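Ribokinase (Giardia lamblia, PDB 6WHJ) probably catalyses the ATP- and magnesium-dependent phosphorylation of D-ribose at O-5, yielding D-ribose 5-phosphate. Local coordinates at residues Y15-W21 against F37-G43; A138-V142 against C281-M285. One frame throughout, in Å; residues are numbered along the deposited sequence.

Interaction 1 (Y15-W21 against F37-G43); sequences YNRDLVW and FASSHGG. With EDO (1,2-ethanediol), chain F.
A pair of antiparallel strands can contribute to a lid and to a sugar pocket at once, and Tyr15-Trp21 against Phe37-Gly43 is a compact example. The segment axes approach to 4.5 Å at 147°, with Arg17 opposite His41, Leu19 opposite Ser39 and Trp21 opposite Phe37 as non-hydrogen-bonded pairs. Between them lie the hydrogen-bonded pairs. Asp18 N donates to Ser40 O (2.7 Å) and Ser40 N to Asp18 O (3.0 Å); Val20 N donates to Ala38 O (3.0 Å) and Ala38 N to Val20 O (2.8 Å). Towards Gly43 the ladder loosens: the bonds Asn16 N to Gly42 O (3.3 Å) and Gly42 N to Asn16 O (2.7 Å) are weak. A CB on Gly42 would strike Asp18 OD2, and one on Gly43 would strike Tyr15 CA.

On the Arg17-Leu19-Trp21 face, Arg17 NE donates to Ser39 OG (2.6 Å), while its NH1 forms a salt bridge with Glu76. His41, on the same face, is met by Tyr15 from the loop before the strand: with chi1 t, Tyr15 OH lies 2.5 Å from His41 ND1, a very short hydrogen bond. Phe37 CD1 lies 3.5 Å from Trp21 CE2, over the indole face; the indole NE1 is satisfied by Asn100 of the second subunit.

On the other face, a 1,2-ethanediol molecule, probably from the crystallisation liquor, accepts from Asn16 ND2 at O2 (3.2 Å) and donates from O2 to Asp18 OD1 (3.1 Å); Gly43 N bonds O2 weakly (3.5 Å). Glu146 also binds the diol. Asn16, Asp18, Gly43 and Glu146 are predicted ribose ligands, so the diol occupies the probable sugar site beneath the dimer-forming beta lid characteristic of ribokinases.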
ATOM      1  N   TYR B  15      11.482   0.958  12.323  1.00 20.93           N
ATOM      2  CA  TYR B  15      10.558   2.049  12.059  1.00 21.61           C
ATOM      3  C   TYR B  15      10.025   1.856  10.647  1.00 25.42           C
ATOM      4  O   TYR B  15      10.805   1.704   9.699  1.00 23.86           O
ATOM      5  CB  TYR B  15      11.198   3.440  12.176  1.00 24.49           C
ATOM      6  CG  TYR B  15      10.241   4.496  11.656  1.00 24.77           C
ATOM      7  CD1 TYR B  15       9.198   4.944  12.446  1.00 25.83           C
ATOM      8  CD2 TYR B  15      10.316   4.966  10.349  1.00 23.54           C
ATOM      9  CE1 TYR B  15       8.283   5.860  11.981  1.00 24.77           C
ATOM     10  CE2 TYR B  15       9.399   5.891   9.867  1.00 25.65           C
ATOM     11  CZ  TYR B  15       8.380   6.333  10.693  1.00 26.69           C
ATOM     12  OH  TYR B  15       7.448   7.258  10.256  1.00 27.10           O
ATOM     13  N   ASN B  16       8.703   1.868  10.515  1.00 24.48           N
ATOM     14  CA  ASN B  16       8.039   1.831   9.223  1.00 24.89           C
ATOM     15  C   ASN B  16       7.093   3.019   9.123  1.00 26.80           C
ATOM     16  O   ASN B  16       6.361   3.320  10.071  1.00 24.33           O
ATOM     17  CB  ASN B  16       7.237   0.531   9.033  1.00 23.74           C
ATOM     18  CG  ASN B  16       8.104  -0.721   9.076  1.00 25.05           C
ATOM     19  OD1 ASN B  16       9.154  -0.786   8.447  1.00 25.82           O
ATOM     20  ND2 ASN B  16       7.661  -1.717   9.827  1.00 26.71           N
ATOM     21  N   ARG B  17       7.114   3.696   7.979  1.00 24.44           N
ATOM     22  CA  ARG B  17       6.062   4.649   7.659  1.00 26.84           C
ATOM     23  C   ARG B  17       4.861   3.848   7.159  1.00 26.03           C
ATOM     24  O   ARG B  17       4.946   3.158   6.135  1.00 24.22           O
ATOM     25  CB  ARG B  17       6.538   5.658   6.613  1.00 27.99           C
ATOM     26  CG  ARG B  17       5.542   6.770   6.312  1.00 26.97           C
ATOM     27  CD  ARG B  17       5.132   7.449   7.588  1.00 29.35           C
ATOM     28  NE  ARG B  17       4.253   8.598   7.385  1.00 32.41           N
ATOM     29  CZ  ARG B  17       4.600   9.869   7.572  1.00 38.15           C
ATOM     30  NH1 ARG B  17       5.827  10.184   7.982  1.00 39.19           N
ATOM     31  NH2 ARG B  17       3.707  10.831   7.363  1.00 41.30           N
ATOM     32  N   ASP B  18       3.762   3.904   7.901  1.00 21.95           N
ATOM     33  CA  ASP B  18       2.568   3.137   7.562  1.00 23.53           C
ATOM     34  C   ASP B  18       1.784   3.870   6.475  1.00 22.08           C
ATOM     35  O   ASP B  18       1.408   5.033   6.651  1.00 21.58           O
ATOM     36  CB  ASP B  18       1.702   2.949   8.806  1.00 25.50           C
ATOM     37  CG  ASP B  18       2.208   1.852   9.735  1.00 24.59           C
ATOM     38  OD1 ASP B  18       3.087   1.053   9.348  1.00 22.49           O
ATOM     39  OD2 ASP B  18       1.737   1.820  10.893  1.00 29.73           O
ATOM     40  N   LEU B  19       1.588   3.222   5.331  1.00 23.64           N
ATOM     41  CA  LEU B  19       0.744   3.763   4.266  1.00 25.45           C
ATOM     42  C   LEU B  19      -0.522   2.917   4.192  1.00 28.26           C
ATOM     43  O   LEU B  19      -0.477   1.755   3.770  1.00 29.81           O
ATOM     44  CB  LEU B  19       1.482   3.797   2.934  1.00 26.12           C
ATOM     45  CG  LEU B  19       2.868   4.439   2.983  1.00 24.96           C
ATOM     46  CD1 LEU B  19       3.619   4.215   1.675  1.00 23.56           C
ATOM     47  CD2 LEU B  19       2.708   5.901   3.268  1.00 22.94           C
ATOM     48  N   VAL B  20      -1.651   3.516   4.567  1.00 24.29           N
ATOM     49  CA  VAL B  20      -2.863   2.789   4.922  1.00 27.83           C
ATOM     50  C   VAL B  20      -4.006   3.252   4.034  1.00 27.47           C
ATOM     51  O   VAL B  20      -4.235   4.457   3.890  1.00 27.70           O
ATOM     52  CB  VAL B  20      -3.222   2.993   6.408  1.00 27.46           C
ATOM     53  CG1 VAL B  20      -4.511   2.264   6.757  1.00 27.49           C
ATOM     54  CG2 VAL B  20      -2.100   2.491   7.289  1.00 27.20           C
ATOM     55  N   TRP B  21      -4.722   2.298   3.448  1.00 26.82           N
ATOM     56  CA  TRP B  21      -5.935   2.569   2.687  1.00 30.04           C
ATOM     57  C   TRP B  21      -7.120   1.902   3.374  1.00 29.02           C
ATOM     58  O   TRP B  21      -7.073   0.705   3.682  1.00 26.08           O
ATOM     59  CB  TRP B  21      -5.814   2.076   1.238  1.00 32.29           C
ATOM     60  CG  TRP B  21      -4.880   2.888   0.377  1.00 28.20           C
ATOM     61  CD1 TRP B  21      -5.220   3.892  -0.483  1.00 27.98           C
ATOM     62  CD2 TRP B  21      -3.458   2.762   0.304  1.00 28.15           C
ATOM     63  NE1 TRP B  21      -4.099   4.394  -1.092  1.00 26.49           N
ATOM     64  CE2 TRP B  21      -3.002   3.721  -0.627  1.00 28.10           C
ATOM     65  CE3 TRP B  21      -2.522   1.934   0.935  1.00 26.76           C
ATOM     66  CZ2 TRP B  21      -1.653   3.880  -0.932  1.00 25.59           C
ATOM     67  CZ3 TRP B  21      -1.182   2.088   0.621  1.00 25.91           C
ATOM     68  CH2 TRP B  21      -0.762   3.054  -0.303  1.00 27.28           C
ATOM     69  N   PHE B  37      -7.139   7.121   2.190  1.00 32.19           N
ATOM     70  CA  PHE B  37      -5.723   6.973   2.513  1.00 29.74           C
ATOM     71  C   PHE B  37      -5.317   7.783   3.741  1.00 32.57           C
ATOM     72  O   PHE B  37      -5.779   8.912   3.936  1.00 34.35           O
ATOM     73  CB  PHE B  37      -4.860   7.390   1.326  1.00 29.34           C
ATOM     74  CG  PHE B  37      -3.381   7.408   1.619  1.00 29.51           C
ATOM     75  CD1 PHE B  37      -2.667   6.232   1.716  1.00 23.53           C
ATOM     76  CD2 PHE B  37      -2.700   8.616   1.769  1.00 33.03           C
ATOM     77  CE1 PHE B  37      -1.298   6.249   1.962  1.00 27.06           C
ATOM     78  CE2 PHE B  37      -1.336   8.643   2.026  1.00 26.84           C
ATOM     79  CZ  PHE B  37      -0.632   7.454   2.122  1.00 25.54           C
ATOM     80  N   ALA B  38      -4.406   7.218   4.535  1.00 29.71           N
ATOM     81  CA  ALA B  38      -3.806   7.908   5.668  1.00 27.34           C
ATOM     82  C   ALA B  38      -2.369   7.425   5.862  1.00 30.45           C
ATOM     83  O   ALA B  38      -2.064   6.240   5.684  1.00 29.11           O
ATOM     84  CB  ALA B  38      -4.621   7.685   6.943  1.00 23.51           C
ATOM     85  N   SER B  39      -1.491   8.354   6.220  1.00 30.83           N
ATOM     86  CA  SER B  39      -0.082   8.077   6.448  1.00 27.49           C
ATOM     87  C   SER B  39       0.265   8.320   7.910  1.00 28.73           C
ATOM     88  O   SER B  39      -0.134   9.336   8.490  1.00 31.43           O
ATOM     89  CB  SER B  39       0.772   8.966   5.547  1.00 26.44           C
ATOM     90  OG  SER B  39       2.126   8.872   5.905  1.00 38.07           O
ATOM     91  N   SER B  40       1.026   7.403   8.505  1.00 28.36           N
ATOM     92  CA  SER B  40       1.283   7.501   9.938  1.00 28.12           C
ATOM     93  C   SER B  40       2.550   6.733  10.310  1.00 30.11           C
ATOM     94  O   SER B  40       3.034   5.880   9.560  1.00 29.72           O
ATOM     95  CB  SER B  40       0.080   7.011  10.747  1.00 23.12           C
ATOM     96  OG  SER B  40       0.089   5.608  10.843  1.00 27.88           O
ATOM     97  N   HIS B  41       3.075   7.060  11.489  1.00 28.56           N
ATOM     98  CA  HIS B  41       4.254   6.398  12.035  1.00 22.67           C
ATOM     99  C   HIS B  41       3.942   4.973  12.473  1.00 24.39           C
ATOM    100  O   HIS B  41       2.919   4.708  13.110  1.00 29.17           O
ATOM    101  CB  HIS B  41       4.777   7.191  13.233  1.00 24.37           C
ATOM    102  CG  HIS B  41       5.308   8.540  12.869  1.00 28.81           C
ATOM    103  ND1 HIS B  41       6.229   8.728  11.858  1.00 27.20           N
ATOM    104  CD2 HIS B  41       5.018   9.773  13.349  1.00 26.45           C
ATOM    105  CE1 HIS B  41       6.502  10.017  11.749  1.00 26.36           C
ATOM    106  NE2 HIS B  41       5.775  10.672  12.638  1.00 28.58           N
ATOM    107  N   GLY B  42       4.821   4.052  12.133  1.00 27.47           N
ATOM    108  CA  GLY B  42       4.662   2.659  12.515  1.00 26.41           C
ATOM    109  C   GLY B  42       6.004   2.008  12.791  1.00 26.79           C
ATOM    110  O   GLY B  42       6.963   2.664  13.208  1.00 27.19           O
ATOM    111  N   GLY B  43       6.067   0.706  12.557  1.00 23.54           N
ATOM    112  CA  GLY B  43       7.199  -0.092  12.956  1.00 22.51           C
ATOM    113  C   GLY B  43       6.989  -0.595  14.368  1.00 24.17           C
ATOM    114  O   GLY B  43       6.734   0.195  15.278  1.00 23.91           O
TER
HETATM  115  C1  EDO F 401       3.649  -2.832  12.160  1.00 33.01           C
HETATM  116  O1  EDO F 401       3.990  -3.929  11.299  1.00 33.32           O
HETATM  117  C2  EDO F 401       3.447  -1.563  11.335  1.00 30.93           C
HETATM  118  O2  EDO F 401       4.496  -1.483  10.361  1.00 30.69           O

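Interaction 2 (A138-V142 against C281-M285); sequences ATLVV and CVRLM
A helix lying along a sheet has to fit its ridges between the side chains of the strands below, and the meeting of Ala138-Val142 with Cys281-Met285 illustrates how one leucine can do much of that fitting. Residues 140-142 are extended, 281-285 are a turn of alpha-helix, and their axes run nearly antiparallel, at 162°, with a closest approach of 10.0 Å. Leu140, in the mt rotamer, is the bump: its CD1 enters a hollow on the helix between Cys281, Leu284 and Met285. Leu140 CD1 lies 3.7 Å from Cys281 CB, 4.0 Å from Leu284 CB, 4.1 Å from Met285 CB and 3.2 Å from Cys281 O. That carbonyl already accepts the helical bond from Met285 N (2.9 Å), so the methyl rests against a satisfied oxygen.

This is the layered packing of the ribokinase-like alpha/beta fold, where helix 272-287 lies against the large central sheet and strand 140-143 runs next to strand 9-12. Two smaller contacts flank the leucine, one on the strand and one on the loop residue before it. Val142, chi1 t, sets CG2 3.6 Å from Cys281 SG; in the loop leading into the strand, Thr139 CB meets Met285 CG at 4.0 Å, where the CA atoms come to 6.2 Å. Val141 points away from the helix. Beyond the two segments, Met285 also packs on Ile9 and Leu56, while Leu284 touches Ile304 and Ala307 of the neighbouring helix 301-318.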
ATOM      1  N   ALA B 138      21.371  -0.601  31.486  1.00 32.09           N
ATOM      2  CA  ALA B 138      19.925  -0.654  31.346  1.00 34.56           C
ATOM      3  C   ALA B 138      19.334  -1.829  32.138  1.00 32.48           C
ATOM      4  O   ALA B 138      20.042  -2.720  32.609  1.00 31.45           O
ATOM      5  CB  ALA B 138      19.543  -0.760  29.868  1.00 30.64           C
ATOM      6  N   THR B 139      18.007  -1.820  32.278  1.00 29.44           N
ATOM      7  CA  THR B 139      17.271  -2.906  32.918  1.00 31.49           C
ATOM      8  C   THR B 139      16.628  -3.848  31.907  1.00 30.66           C
ATOM      9  O   THR B 139      16.671  -5.072  32.087  1.00 27.38           O
ATOM     10  CB  THR B 139      16.175  -2.356  33.845  1.00 30.70           C
ATOM     11  OG1 THR B 139      16.754  -1.502  34.843  1.00 35.58           O
ATOM     12  CG2 THR B 139      15.451  -3.501  34.541  1.00 27.20           C
ATOM     13  N   LEU B 140      16.052  -3.297  30.839  1.00 24.91           N
ATOM     14  CA  LEU B 140      15.350  -4.073  29.835  1.00 25.33           C
ATOM     15  C   LEU B 140      15.867  -3.735  28.445  1.00 27.15           C
ATOM     16  O   LEU B 140      16.160  -2.574  28.140  1.00 27.06           O
ATOM     17  CB  LEU B 140      13.844  -3.804  29.889  1.00 26.10           C
ATOM     18  CG  LEU B 140      13.141  -4.081  31.212  1.00 27.98           C
ATOM     19  CD1 LEU B 140      11.663  -3.734  31.066  1.00 27.91           C
ATOM     20  CD2 LEU B 140      13.338  -5.541  31.615  1.00 25.73           C
ATOM     21  N   VAL B 141      15.962  -4.756  27.601  1.00 22.10           N
ATOM     22  CA  VAL B 141      16.198  -4.575  26.179  1.00 22.90           C
ATOM     23  C   VAL B 141      15.113  -5.352  25.448  1.00 24.63           C
ATOM     24  O   VAL B 141      14.798  -6.482  25.833  1.00 25.68           O
ATOM     25  CB  VAL B 141      17.615  -5.019  25.757  1.00 23.15           C
ATOM     26  CG1 VAL B 141      17.872  -6.470  26.092  1.00 23.93           C
ATOM     27  CG2 VAL B 141      17.815  -4.769  24.270  1.00 23.15           C
ATOM     28  N   VAL B 142      14.510  -4.729  24.425  1.00 24.82           N
ATOM     29  CA  VAL B 142      13.309  -5.240  23.764  1.00 22.51           C
ATOM     30  C   VAL B 142      13.564  -5.358  22.267  1.00 25.37           C
ATOM     31  O   VAL B 142      14.123  -4.445  21.647  1.00 25.77           O
ATOM     32  CB  VAL B 142      12.082  -4.337  24.021  1.00 22.16           C
ATOM     33  CG1 VAL B 142      10.810  -5.026  23.569  1.00 20.09           C
ATOM     34  CG2 VAL B 142      11.986  -3.959  25.487  1.00 23.72           C
ATOM     35  N   CYS B 281       6.834  -3.061  29.793  1.00 29.81           N
ATOM     36  CA  CYS B 281       8.247  -2.802  30.049  1.00 27.80           C
ATOM     37  C   CYS B 281       8.436  -1.626  30.998  1.00 31.49           C
ATOM     38  O   CYS B 281       9.322  -1.662  31.861  1.00 32.62           O
ATOM     39  CB  CYS B 281       8.986  -2.558  28.736  1.00 25.01           C
ATOM     40  SG  CYS B 281       9.162  -4.051  27.746  1.00 27.98           S
ATOM     41  N   VAL B 282       7.630  -0.570  30.851  1.00 28.30           N
ATOM     42  CA  VAL B 282       7.750   0.573  31.754  1.00 29.97           C
ATOM     43  C   VAL B 282       7.535   0.133  33.197  1.00 30.44           C
ATOM     44  O   VAL B 282       8.370   0.391  34.070  1.00 33.75           O
ATOM     45  CB  VAL B 282       6.775   1.695  31.349  1.00 31.27           C
ATOM     46  CG1 VAL B 282       6.618   2.701  32.479  1.00 30.59           C
ATOM     47  CG2 VAL B 282       7.285   2.390  30.103  1.00 31.52           C
ATOM     48  N   ARG B 283       6.420  -0.561  33.460  1.00 29.86           N
ATOM     49  CA  ARG B 283       6.118  -1.007  34.819  1.00 31.31           C
ATOM     50  C   ARG B 283       7.095  -2.068  35.303  1.00 31.47           C
ATOM     51  O   ARG B 283       7.426  -2.103  36.492  1.00 34.21           O
ATOM     52  CB  ARG B 283       4.697  -1.552  34.897  1.00 30.70           C
ATOM     53  CG  ARG B 283       4.143  -1.642  36.306  1.00 30.87           C
ATOM     54  CD  ARG B 283       4.130  -0.290  36.983  1.00 33.62           C
ATOM     55  NE  ARG B 283       3.762  -0.414  38.388  1.00 36.58           N
ATOM     56  CZ  ARG B 283       4.474   0.062  39.404  1.00 36.37           C
ATOM     57  NH1 ARG B 283       5.600   0.732  39.183  1.00 35.64           N
ATOM     58  NH2 ARG B 283       4.038  -0.114  40.644  1.00 35.34           N
ATOM     59  N   LEU B 284       7.559  -2.938  34.407  1.00 29.73           N
ATOM     60  CA  LEU B 284       8.556  -3.929  34.784  1.00 30.54           C
ATOM     61  C   LEU B 284       9.831  -3.247  35.245  1.00 34.68           C
ATOM     62  O   LEU B 284      10.383  -3.577  36.301  1.00 33.89           O
ATOM     63  CB  LEU B 284       8.827  -4.859  33.608  1.00 29.76           C
ATOM     64  CG  LEU B 284       9.508  -6.194  33.866  1.00 31.76           C
ATOM     65  CD1 LEU B 284       8.782  -6.928  34.970  1.00 33.28           C
ATOM     66  CD2 LEU B 284       9.482  -7.013  32.585  1.00 33.12           C
ATOM     67  N   MET B 285      10.290  -2.260  34.475  1.00 35.16           N
ATOM     68  CA  MET B 285      11.496  -1.523  34.828  1.00 33.78           C
ATOM     69  C   MET B 285      11.324  -0.768  36.140  1.00 35.38           C
ATOM     70  O   MET B 285      12.276  -0.654  36.920  1.00 36.98           O
ATOM     71  CB  MET B 285      11.862  -0.558  33.694  1.00 31.66           C
ATOM     72  CG  MET B 285      13.131   0.249  33.924  1.00 35.12           C
ATOM     73  SD  MET B 285      12.791   1.823  34.755  1.00 39.76           S
ATOM     74  CE  MET B 285      11.660   2.559  33.582  1.00 34.99           C
TER

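Together the two contacts show how a kinase can divide its architecture between a lid and a core. Interaction 1 belongs to the small four-strand sheet, interaction 2 to the large mixed sheet and a helix packed on it; they share no strand or helix. Their centres are 26 Å apart, on opposite sides of the chain's centre, and their nearest atoms about 11 Å, so they do not touch. Along the chain interaction 1 closes before interaction 2 opens. The predicted active site connects them indirectly: Glu146, just after strand 140-143, meets Asn16 of the lid, while helix 272-287 carries Asp274, the predicted proton acceptor, near its start.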